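Local atomic coordinates of maternal effect protein oskar (Drosophila melanogaster, PDB entry 5A4A), a protein that probably binds RNA through its SGNH-hydrolase-like OSK domain and acts as a germline inducer in the assembly of germ plasm. Residues His101-Leu106 with Asn142-Ser147; Pro117-Leu122 with Ser147-Leu152; Leu61-Ala66 with Val97-Asp102; Ile81-Gly86 with Lys108-Met113. All coordinates share one frame; numbering follows the deposited sequence.

Contact 1 (His101-Leu106 with Asn142-Ser147); sequences HDFRLL and NKFIRS. With SO4 (sulfate ion), chain G.
The rim of the Phe144 ring is turned toward helix 96-112, with the guanidinium of Arg104 near its plane at the edge and Phe103 beside it. On the arginine side, the phenyl edge stands over one face of the guanidinium, NH2 of Arg104 lying 3.5 Å from CE1 of Phe144. The guanidinium lies at the rim, near the ring plane, and the two planes are 73° apart; the cation therefore meets C-H groups and not the pi face. One face of the Phe103 ring carries Ile145, whose CG1 sits 4.0 Å from CZ of Phe103. Phe144 reaches the same ring obliquely, CE2 of Phe144 being 3.9 Å from CD2 of Phe103, and the two side chains run antiparallel, alongside each other. In both, CG lies anti to the backbone N, which carries each ring into the gap between the helices. These are neighbouring helices flanking the central sheet of the SGNH-hydrolase-like alpha/beta fold; the axes of the two short segments come within 11.2 Å of each other, crossing at -30°, a spacing that the two rings span. Beneath them Phe103 and Ile145 both rest on Leu119 of strand 116-120, and Phe141 meets Phe103 edge-to-face. Arg104 bends at chi3 (-80°), and its NH2 also makes a salt bridge with Glu148, one turn beyond Phe144, consistent with holding the guanidinium beside the ring edge. On the far side of helix 96-112, the His101 ring offers NE2 to O4 of a sulfate ion in a weak, almost straight hydrogen bond of 3.4 Å.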
loop_
_atom_site.group_PDB
_atom_site.type_symbol
_atom_site.label_atom_id
_atom_site.label_comp_id
_atom_site.label_asym_id
_atom_site.label_seq_id
_atom_site.Cartn_x
_atom_site.Cartn_y
_atom_site.Cartn_z
ATOM N N HIS A 101 13.830 7.488 4.813
ATOM C CA HIS A 101 13.589 8.590 5.749
ATOM C C HIS A 101 12.089 8.813 5.993
ATOM O O HIS A 101 11.641 8.935 7.138
ATOM C CB HIS A 101 14.236 9.868 5.218
ATOM C CG HIS A 101 13.869 11.098 5.983
ATOM N ND1 HIS A 101 14.417 11.403 7.212
ATOM C CD2 HIS A 101 13.002 12.099 5.703
ATOM C CE1 HIS A 101 13.909 12.539 7.649
ATOM N NE2 HIS A 101 13.049 12.984 6.750
ATOM N N ASP A 102 11.316 8.876 4.913
ATOM C CA ASP A 102 9.871 9.084 5.012
ATOM C C ASP A 102 9.181 7.923 5.723
ATOM O O ASP A 102 8.294 8.126 6.554
ATOM C CB ASP A 102 9.254 9.267 3.616
ATOM C CG ASP A 102 9.699 10.548 2.936
ATOM O OD1 ASP A 102 10.308 11.410 3.607
ATOM O OD2 ASP A 102 9.431 10.702 1.722
ATOM N N PHE A 103 9.592 6.701 5.397
ATOM C CA PHE A 103 8.997 5.521 6.008
ATOM C C PHE A 103 9.271 5.486 7.523
ATOM O O PHE A 103 8.386 5.169 8.318
ATOM C CB PHE A 103 9.493 4.243 5.321
ATOM C CG PHE A 103 8.772 3.003 5.775
ATOM C CD1 PHE A 103 7.542 2.678 5.239
ATOM C CD2 PHE A 103 9.321 2.180 6.751
ATOM C CE1 PHE A 103 6.864 1.551 5.650
ATOM C CE2 PHE A 103 8.647 1.044 7.173
ATOM C CZ PHE A 103 7.417 0.731 6.626
ATOM N N ARG A 104 10.487 5.844 7.924
ATOM C CA ARG A 104 10.825 5.891 9.346
ATOM C C ARG A 104 9.914 6.893 10.065
ATOM O O ARG A 104 9.425 6.629 11.162
ATOM C CB ARG A 104 12.308 6.237 9.521
ATOM C CG ARG A 104 12.757 6.479 10.938
ATOM C CD ARG A 104 14.247 6.809 10.965
ATOM N NE ARG A 104 15.085 5.616 10.863
ATOM C CZ ARG A 104 15.744 5.232 9.771
ATOM N NH1 ARG A 104 15.675 5.943 8.651
ATOM N NH2 ARG A 104 16.479 4.128 9.806
ATOM N N LEU A 105 9.643 8.021 9.414
ATOM C CA LEU A 105 8.742 9.022 9.981
ATOM C C LEU A 105 7.271 8.585 9.995
ATOM O O LEU A 105 6.530 8.967 10.902
ATOM C CB LEU A 105 8.899 10.367 9.264
ATOM C CG LEU A 105 10.248 11.052 9.488
ATOM C CD1 LEU A 105 10.334 12.325 8.659
ATOM C CD2 LEU A 105 10.481 11.342 10.967
ATOM N N LEU A 106 6.846 7.807 8.996
ATOM C CA LEU A 106 5.492 7.241 9.003
ATOM C C LEU A 106 5.307 6.320 10.212
ATOM O O LEU A 106 4.312 6.406 10.941
ATOM C CB LEU A 106 5.197 6.476 7.699
ATOM C CG LEU A 106 3.875 5.690 7.652
ATOM C CD1 LEU A 106 2.649 6.606 7.801
ATOM C CD2 LEU A 106 3.749 4.848 6.369
ATOM N N ASN A 142 12.515 -3.231 0.719
ATOM C CA ASN A 142 11.895 -4.355 1.403
ATOM C C ASN A 142 12.763 -4.836 2.553
ATOM O O ASN A 142 12.241 -5.175 3.617
ATOM C CB ASN A 142 11.587 -5.514 0.449
ATOM C CG ASN A 142 10.334 -5.274 -0.371
ATOM O OD1 ASN A 142 9.604 -4.327 -0.126
ATOM N ND2 ASN A 142 10.072 -6.154 -1.331
ATOM N N LYS A 143 14.081 -4.850 2.349
ATOM C CA LYS A 143 15.000 -5.195 3.441
ATOM C C LYS A 143 14.913 -4.156 4.558
ATOM O O LYS A 143 14.983 -4.508 5.748
ATOM C CB LYS A 143 16.444 -5.313 2.938
ATOM C CG LYS A 143 16.751 -6.628 2.256
ATOM C CD LYS A 143 18.224 -6.728 1.861
ATOM C CE LYS A 143 19.122 -6.939 3.067
ATOM N NZ LYS A 143 20.558 -6.994 2.663
ATOM N N PHE A 144 14.759 -2.887 4.176
ATOM C CA PHE A 144 14.624 -1.794 5.137
ATOM C C PHE A 144 13.353 -1.955 5.966
ATOM O O PHE A 144 13.385 -1.763 7.182
ATOM C CB PHE A 144 14.650 -0.417 4.453
ATOM C CG PHE A 144 14.540 0.751 5.414
ATOM C CD1 PHE A 144 15.651 1.211 6.106
ATOM C CD2 PHE A 144 13.326 1.388 5.616
ATOM C CE1 PHE A 144 15.554 2.274 6.987
ATOM C CE2 PHE A 144 13.218 2.453 6.496
ATOM C CZ PHE A 144 14.334 2.900 7.179
ATOM N N ILE A 145 12.241 -2.315 5.321
ATOM C CA ILE A 145 11.004 -2.547 6.077
ATOM C C ILE A 145 11.247 -3.603 7.160
ATOM O O ILE A 145 10.871 -3.430 8.327
ATOM C CB ILE A 145 9.837 -2.992 5.170
ATOM C CG1 ILE A 145 9.389 -1.837 4.265
ATOM C CG2 ILE A 145 8.650 -3.491 6.016
ATOM C CD1 ILE A 145 8.456 -2.254 3.142
ATOM N N ARG A 146 11.892 -4.690 6.769
ATOM C CA ARG A 146 12.119 -5.798 7.671
ATOM C C ARG A 146 13.003 -5.400 8.858
ATOM O O ARG A 146 12.773 -5.842 9.990
ATOM C CB ARG A 146 12.730 -6.988 6.923
ATOM C CG ARG A 146 12.945 -8.196 7.817
ATOM C CD ARG A 146 12.830 -9.506 7.059
ATOM N NE ARG A 146 14.100 -9.954 6.502
ATOM N N SER A 147 14.002 -4.557 8.611
ATOM C CA SER A 147 14.929 -4.171 9.675
ATOM C C SER A 147 14.383 -3.024 10.539
ATOM O O SER A 147 14.511 -3.041 11.760
ATOM C CB SER A 147 16.301 -3.813 9.092
ATOM O OG SER A 147 16.217 -2.670 8.263
HETATM S S SO4 G . 9.756 15.732 6.707
HETATM O O1 SO4 G . 9.279 16.937 6.028
HETATM O O2 SO4 G . 8.992 15.558 7.943
HETATM O O3 SO4 G . 9.567 14.581 5.823
HETATM O O4 SO4 G . 11.176 15.851 7.029
#

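Contact 2 (Pro117-Leu122 with Ser147-Leu152); sequences PILTNL and SECCHL
Leu119 lays its CD2 methyl against Cys149, 3.6 Å from the SG atom, while CG of Leu119 is almost as near the same sulfur. The CD2 methyl also meets the side chain of Leu152, whose CB is 3.9 Å away from Leu119 CD2, and thus bridges the two residues that point in from the 147-152 segment. Cys149 has SG anti to its carbonyl carbon (chi1 -62°), which turns the sulfur in toward the sheet. Pro117, two residues back along the strand, adds the flank of its ring: its CG touches CD1 of Leu152 at 3.9 Å. The contact belongs to a beta-alpha-beta unit in which strand 116-120 leads through helix 132-148 to the parallel strand 154-155, and it lies where the chain leaves the helix to return to the sheet. A type I turn from Cys149 to Leu152 makes that reversal; it is closed by the backbone bond from Leu152 N to Cys149 O, 3.0 Å long, and both its end residues point toward the strand. Helix 96-112 packs on the same residues, with Phe103 and Ile107 against Cys149 and Met110 against Pro117.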
loop_
_atom_site.group_PDB
_atom_site.type_symbol
_atom_site.label_atom_id
_atom_site.label_comp_id
_atom_site.label_asym_id
_atom_site.label_seq_id
_atom_site.Cartn_x
_atom_site.Cartn_y
_atom_site.Cartn_z
ATOM N N PRO A 117 0.924 -0.297 13.041
ATOM C CA PRO A 117 1.084 -0.766 11.663
ATOM C C PRO A 117 1.352 -2.262 11.614
ATOM O O PRO A 117 2.154 -2.767 12.411
ATOM C CB PRO A 117 2.327 -0.007 11.158
ATOM C CG PRO A 117 2.879 0.748 12.354
ATOM C CD PRO A 117 2.166 0.277 13.583
ATOM N N ILE A 118 0.650 -2.950 10.715
ATOM C CA ILE A 118 1.012 -4.295 10.279
ATOM C C ILE A 118 1.537 -4.134 8.862
ATOM O O ILE A 118 0.800 -3.713 7.963
ATOM C CB ILE A 118 -0.202 -5.253 10.317
ATOM C CG1 ILE A 118 -0.650 -5.487 11.769
ATOM C CG2 ILE A 118 0.147 -6.587 9.653
ATOM C CD1 ILE A 118 -2.011 -6.177 11.905
ATOM N N LEU A 119 2.824 -4.402 8.663
ATOM C CA LEU A 119 3.456 -4.078 7.385
ATOM C C LEU A 119 3.378 -5.233 6.392
ATOM O O LEU A 119 3.507 -6.392 6.768
ATOM C CB LEU A 119 4.928 -3.668 7.570
ATOM C CG LEU A 119 5.215 -2.397 8.379
ATOM C CD1 LEU A 119 4.303 -1.280 7.935
ATOM C CD2 LEU A 119 5.080 -2.638 9.875
ATOM N N THR A 120 3.133 -4.908 5.127
ATOM C CA THR A 120 3.445 -5.844 4.046
ATOM C C THR A 120 4.605 -5.204 3.286
ATOM O O THR A 120 4.691 -3.974 3.200
ATOM C CB THR A 120 2.262 -6.069 3.085
ATOM O OG1 THR A 120 1.834 -4.810 2.566
ATOM C CG2 THR A 120 1.064 -6.741 3.800
ATOM N N ASN A 121 5.497 -6.014 2.732
ATOM C CA ASN A 121 6.524 -5.451 1.871
ATOM C C ASN A 121 5.966 -5.233 0.450
ATOM O O ASN A 121 4.773 -5.438 0.209
ATOM C CB ASN A 121 7.831 -6.266 1.898
ATOM C CG ASN A 121 7.673 -7.684 1.357
ATOM O OD1 ASN A 121 6.629 -8.058 0.833
ATOM N ND2 ASN A 121 8.731 -8.477 1.485
ATOM N N LEU A 122 6.808 -4.812 -0.478
ATOM C CA LEU A 122 6.295 -4.460 -1.808
ATOM C C LEU A 122 6.349 -5.635 -2.769
ATOM O O LEU A 122 7.373 -6.296 -2.896
ATOM C CB LEU A 122 7.079 -3.298 -2.405
ATOM C CG LEU A 122 7.136 -2.024 -1.566
ATOM C CD1 LEU A 122 7.749 -0.885 -2.381
ATOM C CD2 LEU A 122 5.727 -1.661 -1.096
ATOM N N SER A 147 14.002 -4.557 8.611
ATOM C CA SER A 147 14.929 -4.171 9.675
ATOM C C SER A 147 14.383 -3.024 10.539
ATOM O O SER A 147 14.511 -3.041 11.760
ATOM C CB SER A 147 16.301 -3.813 9.092
ATOM O OG SER A 147 16.217 -2.670 8.263
ATOM N N GLU A 148 13.760 -2.042 9.905
ATOM C CA GLU A 148 13.183 -0.905 10.616
ATOM C C GLU A 148 11.991 -1.324 11.477
ATOM O O GLU A 148 11.785 -0.805 12.575
ATOM C CB GLU A 148 12.736 0.165 9.617
ATOM C CG GLU A 148 12.097 1.382 10.256
ATOM C CD GLU A 148 13.101 2.265 10.985
ATOM O OE1 GLU A 148 14.326 2.074 10.805
ATOM O OE2 GLU A 148 12.660 3.161 11.731
ATOM N N CYS A 149 11.210 -2.269 10.976
ATOM C CA CYS A 149 9.998 -2.698 11.668
ATOM C C CYS A 149 10.227 -4.022 12.376
ATOM O O CYS A 149 9.339 -4.874 12.422
ATOM C CB CYS A 149 8.838 -2.832 10.684
ATOM S SG CYS A 149 8.398 -1.268 9.882
ATOM N N CYS A 150 11.419 -4.181 12.946
ATOM C CA CYS A 150 11.791 -5.419 13.626
ATOM C C CYS A 150 10.899 -5.767 14.823
ATOM O O CYS A 150 10.831 -6.923 15.211
ATOM C CB CYS A 150 13.262 -5.389 14.056
ATOM S SG CYS A 150 13.741 -3.956 15.020
ATOM N N HIS A 151 10.213 -4.785 15.402
ATOM C CA HIS A 151 9.324 -5.073 16.530
ATOM C C HIS A 151 7.868 -5.198 16.114
ATOM O O HIS A 151 6.989 -5.421 16.959
ATOM C CB HIS A 151 9.451 -3.984 17.592
ATOM C CG HIS A 151 10.866 -3.672 17.954
ATOM N ND1 HIS A 151 11.619 -4.479 18.782
ATOM C CD2 HIS A 151 11.665 -2.639 17.599
ATOM C CE1 HIS A 151 12.824 -3.950 18.923
ATOM N NE2 HIS A 151 12.876 -2.836 18.215
ATOM N N LEU A 152 7.616 -5.028 14.818
ATOM C CA LEU A 152 6.262 -5.057 14.294
ATOM C C LEU A 152 6.071 -6.262 13.393
ATOM O O LEU A 152 7.043 -6.863 12.922
ATOM C CB LEU A 152 5.969 -3.760 13.521
ATOM C CG LEU A 152 6.073 -2.478 14.370
ATOM C CD1 LEU A 152 6.055 -1.221 13.488
ATOM C CD2 LEU A 152 4.944 -2.436 15.387
#

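Contact 3 (Leu61-Ala66 with Val97-Asp102); sequences LTINGA and VQIEHD. With SO4 (sulfate ion), chain G.
OD1 of Asp102 accepts from water 2 at 2.7 Å, and the same water accepts from ND2 of Asn64 on the facing helix and donates to O3 of the sulfate ion. Water 1 donates to OD2 of Asp102 and accepts from the backbone N of Asn64, 2.9 Å away. CG of Asp102 lies anti to its carbonyl carbon (chi1 -67°), which puts the carboxylate beside Asn64. The two side chains cross at about a right angle, with the amide and carboxylate planes 42° apart and no direct hydrogen bond. OD1 of Asn64 lies 3.2 Å from OD2 of Asp102, a closeness of two acceptors that Arg67 probably eases: its NH1 bonds to Asn64 OD1 and forms a long, weak ion pair with Asp102 OD1, while its NH2 holds the sulfate. Helix 63-71 starts here, capped by Thr62, whose OG1 accepts from Gly65 N at 2.9 Å, and its first turn leans on helix 96-112 within the SGNH-hydrolase-like fold. Backbone N-H groups at such a helix start would favour a negative neighbour, consistent with the water-linked aspartate. Ile63 fills the apolar half. Its CG2 presses on the backbone of Asp102, 3.5 Å from the C atom, and its CD1 meets CG2 of Ile99 at 3.6 Å, with Phe141 packed against both isoleucines.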
loop_
_atom_site.group_PDB
_atom_site.type_symbol
_atom_site.label_atom_id
_atom_site.label_comp_id
_atom_site.label_asym_id
_atom_site.label_seq_id
_atom_site.Cartn_x
_atom_site.Cartn_y
_atom_site.Cartn_z
ATOM N N LEU A 61 -0.963 7.201 -3.632
ATOM C CA LEU A 61 -0.551 7.464 -2.249
ATOM C C LEU A 61 0.924 7.121 -2.034
ATOM O O LEU A 61 1.326 5.965 -2.131
ATOM C CB LEU A 61 -1.409 6.676 -1.249
ATOM C CG LEU A 61 -1.381 7.161 0.208
ATOM C CD1 LEU A 61 -2.123 8.502 0.361
ATOM C CD2 LEU A 61 -1.950 6.109 1.151
ATOM N N THR A 62 1.730 8.133 -1.741
ATOM C CA THR A 62 3.120 7.900 -1.394
ATOM C C THR A 62 3.222 7.720 0.119
ATOM O O THR A 62 2.229 7.852 0.845
ATOM C CB THR A 62 3.992 9.096 -1.781
ATOM O OG1 THR A 62 3.485 10.257 -1.115
ATOM C CG2 THR A 62 3.959 9.330 -3.307
ATOM N N ILE A 63 4.433 7.454 0.592
ATOM C CA ILE A 63 4.670 7.359 2.024
ATOM C C ILE A 63 4.302 8.687 2.692
ATOM O O ILE A 63 3.593 8.697 3.695
ATOM C CB ILE A 63 6.127 6.977 2.329
ATOM C CG1 ILE A 63 6.409 5.548 1.860
ATOM C CG2 ILE A 63 6.409 7.076 3.819
ATOM C CD1 ILE A 63 7.896 5.251 1.673
ATOM N N ASN A 64 4.756 9.801 2.122
ATOM C CA ASN A 64 4.360 11.121 2.623
ATOM C C ASN A 64 2.859 11.370 2.506
ATOM O O ASN A 64 2.249 11.971 3.394
ATOM C CB ASN A 64 5.158 12.235 1.938
ATOM C CG ASN A 64 6.549 12.379 2.515
ATOM O OD1 ASN A 64 6.903 11.686 3.468
ATOM N ND2 ASN A 64 7.349 13.276 1.939
ATOM N N GLY A 65 2.259 10.895 1.417
ATOM C CA GLY A 65 0.814 10.957 1.276
ATOM C C GLY A 65 0.107 10.232 2.410
ATOM O O GLY A 65 -0.917 10.700 2.913
ATOM N N ALA A 66 0.656 9.084 2.807
ATOM C CA ALA A 66 0.077 8.287 3.883
ATOM C C ALA A 66 0.214 9.029 5.211
ATOM O O ALA A 66 -0.713 9.051 6.023
ATOM C CB ALA A 66 0.739 6.905 3.953
ATOM N N VAL A 97 17.135 6.922 -0.164
ATOM C CA VAL A 97 17.383 7.514 1.152
ATOM C C VAL A 97 16.172 8.300 1.649
ATOM O O VAL A 97 15.829 8.241 2.829
ATOM C CB VAL A 97 18.664 8.402 1.184
ATOM C CG1 VAL A 97 18.544 9.579 0.225
ATOM C CG2 VAL A 97 18.937 8.896 2.597
ATOM N N GLN A 98 15.511 9.006 0.735
ATOM C CA GLN A 98 14.345 9.802 1.062
ATOM C C GLN A 98 13.163 8.888 1.391
ATOM O O GLN A 98 12.399 9.147 2.320
ATOM C CB GLN A 98 14.014 10.685 -0.135
ATOM C CG GLN A 98 13.209 11.911 0.159
ATOM C CD GLN A 98 12.961 12.704 -1.110
ATOM O OE1 GLN A 98 11.930 12.543 -1.754
ATOM N NE2 GLN A 98 13.925 13.538 -1.494
ATOM N N ILE A 99 13.022 7.817 0.618
ATOM C CA ILE A 99 11.977 6.824 0.846
ATOM C C ILE A 99 12.106 6.207 2.244
ATOM O O ILE A 99 11.121 6.069 2.975
ATOM C CB ILE A 99 12.031 5.721 -0.240
ATOM C CG1 ILE A 99 11.662 6.316 -1.604
ATOM C CG2 ILE A 99 11.113 4.563 0.099
ATOM C CD1 ILE A 99 11.771 5.335 -2.768
ATOM N N GLU A 100 13.325 5.837 2.610
ATOM C CA GLU A 100 13.577 5.247 3.920
ATOM C C GLU A 100 13.350 6.271 5.032
ATOM O O GLU A 100 12.744 5.965 6.061
ATOM C CB GLU A 100 14.989 4.653 3.962
ATOM C CG GLU A 100 15.100 3.425 3.069
ATOM C CD GLU A 100 16.512 2.909 2.905
ATOM O OE1 GLU A 100 17.455 3.604 3.327
ATOM O OE2 GLU A 100 16.669 1.802 2.343
ATOM N N HIS A 101 13.830 7.488 4.813
ATOM C CA HIS A 101 13.589 8.590 5.749
ATOM C C HIS A 101 12.089 8.813 5.993
ATOM O O HIS A 101 11.641 8.935 7.138
ATOM C CB HIS A 101 14.236 9.868 5.218
ATOM C CG HIS A 101 13.869 11.098 5.983
ATOM N ND1 HIS A 101 14.417 11.403 7.212
ATOM C CD2 HIS A 101 13.002 12.099 5.703
ATOM C CE1 HIS A 101 13.909 12.539 7.649
ATOM N NE2 HIS A 101 13.049 12.984 6.750
ATOM N N ASP A 102 11.316 8.876 4.913
ATOM C CA ASP A 102 9.871 9.084 5.012
ATOM C C ASP A 102 9.181 7.923 5.723
ATOM O O ASP A 102 8.294 8.126 6.554
ATOM C CB ASP A 102 9.254 9.267 3.616
ATOM C CG ASP A 102 9.699 10.548 2.936
ATOM O OD1 ASP A 102 10.308 11.410 3.607
ATOM O OD2 ASP A 102 9.431 10.702 1.722
HETATM S S SO4 G . 9.756 15.732 6.707
HETATM O O1 SO4 G . 9.279 16.937 6.028
HETATM O O2 SO4 G . 8.992 15.558 7.943
HETATM O O3 SO4 G . 9.567 14.581 5.823
HETATM O O4 SO4 G . 11.176 15.851 7.029
HETATM O O HOH W 1 7.011 9.939 0.278
HETATM O O HOH W 2 10.210 14.093 3.055
#

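Contact 4 (Ile81-Gly86 with Lys108-Met113); sequences IIVNIG and KEMHNM
Apolar contact carries the whole meeting of Met110 with Ile81 and Val83, where helix 96-112 lies over strand 80-84 as part of the helical layer on the central sheet of this SGNH-hydrolase-like alpha/beta fold. Met110 is the helix residue that reaches the strand. Its chain runs extended through chi2 and then bends at chi3 (67°), swinging the terminal methyl toward the strand surface. CE of Met110 stands 4.2 Å from CD1 of Ile81, and the two side chains approach at a slant. Ile81 and Val83, two apart on the strand, face the helix, and Ile82 between them points away to the sheet's other side. The CA atoms of Ile81 and Met110 are 9.6 Å apart, and the length of the methionine spans that distance. Neighbours fill in around it: Leu70 of helix 63-71 and Pro117 of strand 116-120 also touch Met110, while Met28 of strand 25-29 packs on both Ile81 and Val83. No hydrogen bond crosses the contact; the helix bonds Asn112 N to Lys108 O (2.9 Å), and the strand pairs with its neighbour 116-120 through Ile118. The second branch to meet the methionine methyl is CG2 of Val83, 4.5 Å from CE of Met110.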
loop_
_atom_site.group_PDB
_atom_site.type_symbol
_atom_site.label_atom_id
_atom_site.label_comp_id
_atom_site.label_asym_id
_atom_site.label_seq_id
_atom_site.Cartn_x
_atom_site.Cartn_y
_atom_site.Cartn_z
ATOM N N ILE A 81 -3.612 -1.300 11.519
ATOM C CA ILE A 81 -3.824 -1.003 10.104
ATOM C C ILE A 81 -2.852 -1.813 9.252
ATOM O O ILE A 81 -1.652 -1.790 9.501
ATOM C CB ILE A 81 -3.589 0.508 9.828
ATOM C CG1 ILE A 81 -4.525 1.371 10.691
ATOM C CG2 ILE A 81 -3.734 0.834 8.323
ATOM C CD1 ILE A 81 -4.273 2.879 10.566
ATOM N N ILE A 82 -3.363 -2.528 8.250
ATOM C CA ILE A 82 -2.478 -3.251 7.340
ATOM C C ILE A 82 -1.984 -2.291 6.254
ATOM O O ILE A 82 -2.779 -1.693 5.529
ATOM C CB ILE A 82 -3.168 -4.491 6.720
ATOM C CG1 ILE A 82 -3.566 -5.483 7.830
ATOM C CG2 ILE A 82 -2.249 -5.169 5.707
ATOM C CD1 ILE A 82 -4.380 -6.695 7.345
ATOM N N VAL A 83 -0.665 -2.167 6.143
ATOM C CA VAL A 83 -0.043 -1.152 5.291
ATOM C C VAL A 83 0.748 -1.744 4.131
ATOM O O VAL A 83 1.573 -2.638 4.321
ATOM C CB VAL A 83 0.918 -0.284 6.120
ATOM C CG1 VAL A 83 1.596 0.770 5.238
ATOM C CG2 VAL A 83 0.169 0.373 7.283
ATOM N N ASN A 84 0.479 -1.252 2.923
ATOM C CA ASN A 84 1.330 -1.546 1.772
ATOM C C ASN A 84 1.642 -0.227 1.085
ATOM O O ASN A 84 0.809 0.316 0.357
ATOM C CB ASN A 84 0.629 -2.501 0.793
ATOM C CG ASN A 84 1.528 -2.911 -0.366
ATOM O OD1 ASN A 84 1.372 -2.426 -1.494
ATOM N ND2 ASN A 84 2.478 -3.804 -0.096
ATOM N N ILE A 85 2.833 0.300 1.324
ATOM C CA ILE A 85 3.134 1.661 0.910
ATOM C C ILE A 85 4.586 1.766 0.432
ATOM O O ILE A 85 5.495 1.143 1.000
ATOM C CB ILE A 85 2.820 2.656 2.074
ATOM C CG1 ILE A 85 2.607 4.087 1.570
ATOM C CG2 ILE A 85 3.884 2.593 3.178
ATOM C CD1 ILE A 85 1.325 4.270 0.763
ATOM N N GLY A 86 4.798 2.539 -0.625
ATOM C CA GLY A 86 6.132 2.736 -1.158
ATOM C C GLY A 86 6.244 2.544 -2.659
ATOM O O GLY A 86 7.176 3.075 -3.270
ATOM N N LYS A 108 6.994 6.340 13.014
ATOM C CA LYS A 108 7.019 7.156 14.223
ATOM C C LYS A 108 5.711 7.911 14.422
ATOM O O LYS A 108 5.213 8.015 15.540
ATOM C CB LYS A 108 8.205 8.121 14.161
ATOM C CG LYS A 108 8.246 9.208 15.218
ATOM C CD LYS A 108 9.432 10.132 14.928
ATOM C CE LYS A 108 9.244 11.526 15.505
ATOM N NZ LYS A 108 9.347 11.523 16.985
ATOM N N GLU A 109 5.152 8.438 13.333
ATOM C CA GLU A 109 3.884 9.151 13.409
ATOM C C GLU A 109 2.733 8.234 13.835
ATOM O O GLU A 109 1.899 8.608 14.657
ATOM C CB GLU A 109 3.562 9.808 12.064
ATOM C CG GLU A 109 2.146 10.309 11.958
ATOM C CD GLU A 109 1.850 10.908 10.597
ATOM O OE1 GLU A 109 2.789 11.264 9.868
ATOM O OE2 GLU A 109 0.673 11.025 10.236
ATOM N N MET A 110 2.688 7.032 13.276
ATOM C CA MET A 110 1.676 6.067 13.686
ATOM C C MET A 110 1.811 5.746 15.179
ATOM O O MET A 110 0.811 5.646 15.892
ATOM C CB MET A 110 1.751 4.806 12.818
ATOM C CG MET A 110 1.363 5.082 11.365
ATOM S SD MET A 110 1.294 3.630 10.315
ATOM C CE MET A 110 -0.117 2.771 11.030
ATOM N N HIS A 111 3.045 5.619 15.650
ATOM C CA HIS A 111 3.277 5.362 17.071
ATOM C C HIS A 111 2.730 6.524 17.906
ATOM O O HIS A 111 2.033 6.327 18.907
ATOM C CB HIS A 111 4.767 5.155 17.343
ATOM C CG HIS A 111 5.062 4.634 18.716
ATOM N ND1 HIS A 111 6.272 4.818 19.340
ATOM C CD2 HIS A 111 4.288 3.935 19.586
ATOM C CE1 HIS A 111 6.240 4.252 20.539
ATOM N NE2 HIS A 111 5.047 3.711 20.705
ATOM N N ASN A 112 3.038 7.742 17.479
ATOM C CA ASN A 112 2.519 8.922 18.159
ATOM C C ASN A 112 0.986 9.039 18.123
ATOM O O ASN A 112 0.378 9.609 19.036
ATOM C CB ASN A 112 3.194 10.187 17.618
ATOM C CG ASN A 112 4.652 10.287 18.034
ATOM O OD1 ASN A 112 5.061 9.706 19.042
ATOM N ND2 ASN A 112 5.442 11.030 17.266
ATOM N N MET A 113 0.364 8.485 17.086
ATOM C CA MET A 113 -1.092 8.480 16.977
ATOM C C MET A 113 -1.728 7.275 17.654
ATOM O O MET A 113 -2.958 7.145 17.663
ATOM C CB MET A 113 -1.517 8.510 15.509
ATOM C CG MET A 113 -1.156 9.791 14.810
ATOM S SD MET A 113 -1.621 9.708 13.079
ATOM C CE MET A 113 -1.340 11.405 12.587
#

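Overall arrangement
Helix 96-112 takes part in contacts 3, 1 and 4, met in that order along its length by helix 63-71, helix 132-148 and strand 80-84. Contact 2 joins strand 116-120 to the end of helix 132-148 and shares Ser147 with contact 1. Along the chain, contacts 3 and 4 close before contact 2 opens, whereas the segments of contact 1 alternate with those of contacts 2 and 4. The centres of contacts 1 and 2 are about 8 Å apart, those of contacts 2 and 3 about 14 Å. Strands 80-84 and 116-120 are parallel neighbours, so contacts 2 and 4 reach the same sheet. Contacts 1 and 3 both adjoin the sulfate. Together they set three helices against the sheet of a single OSK domain.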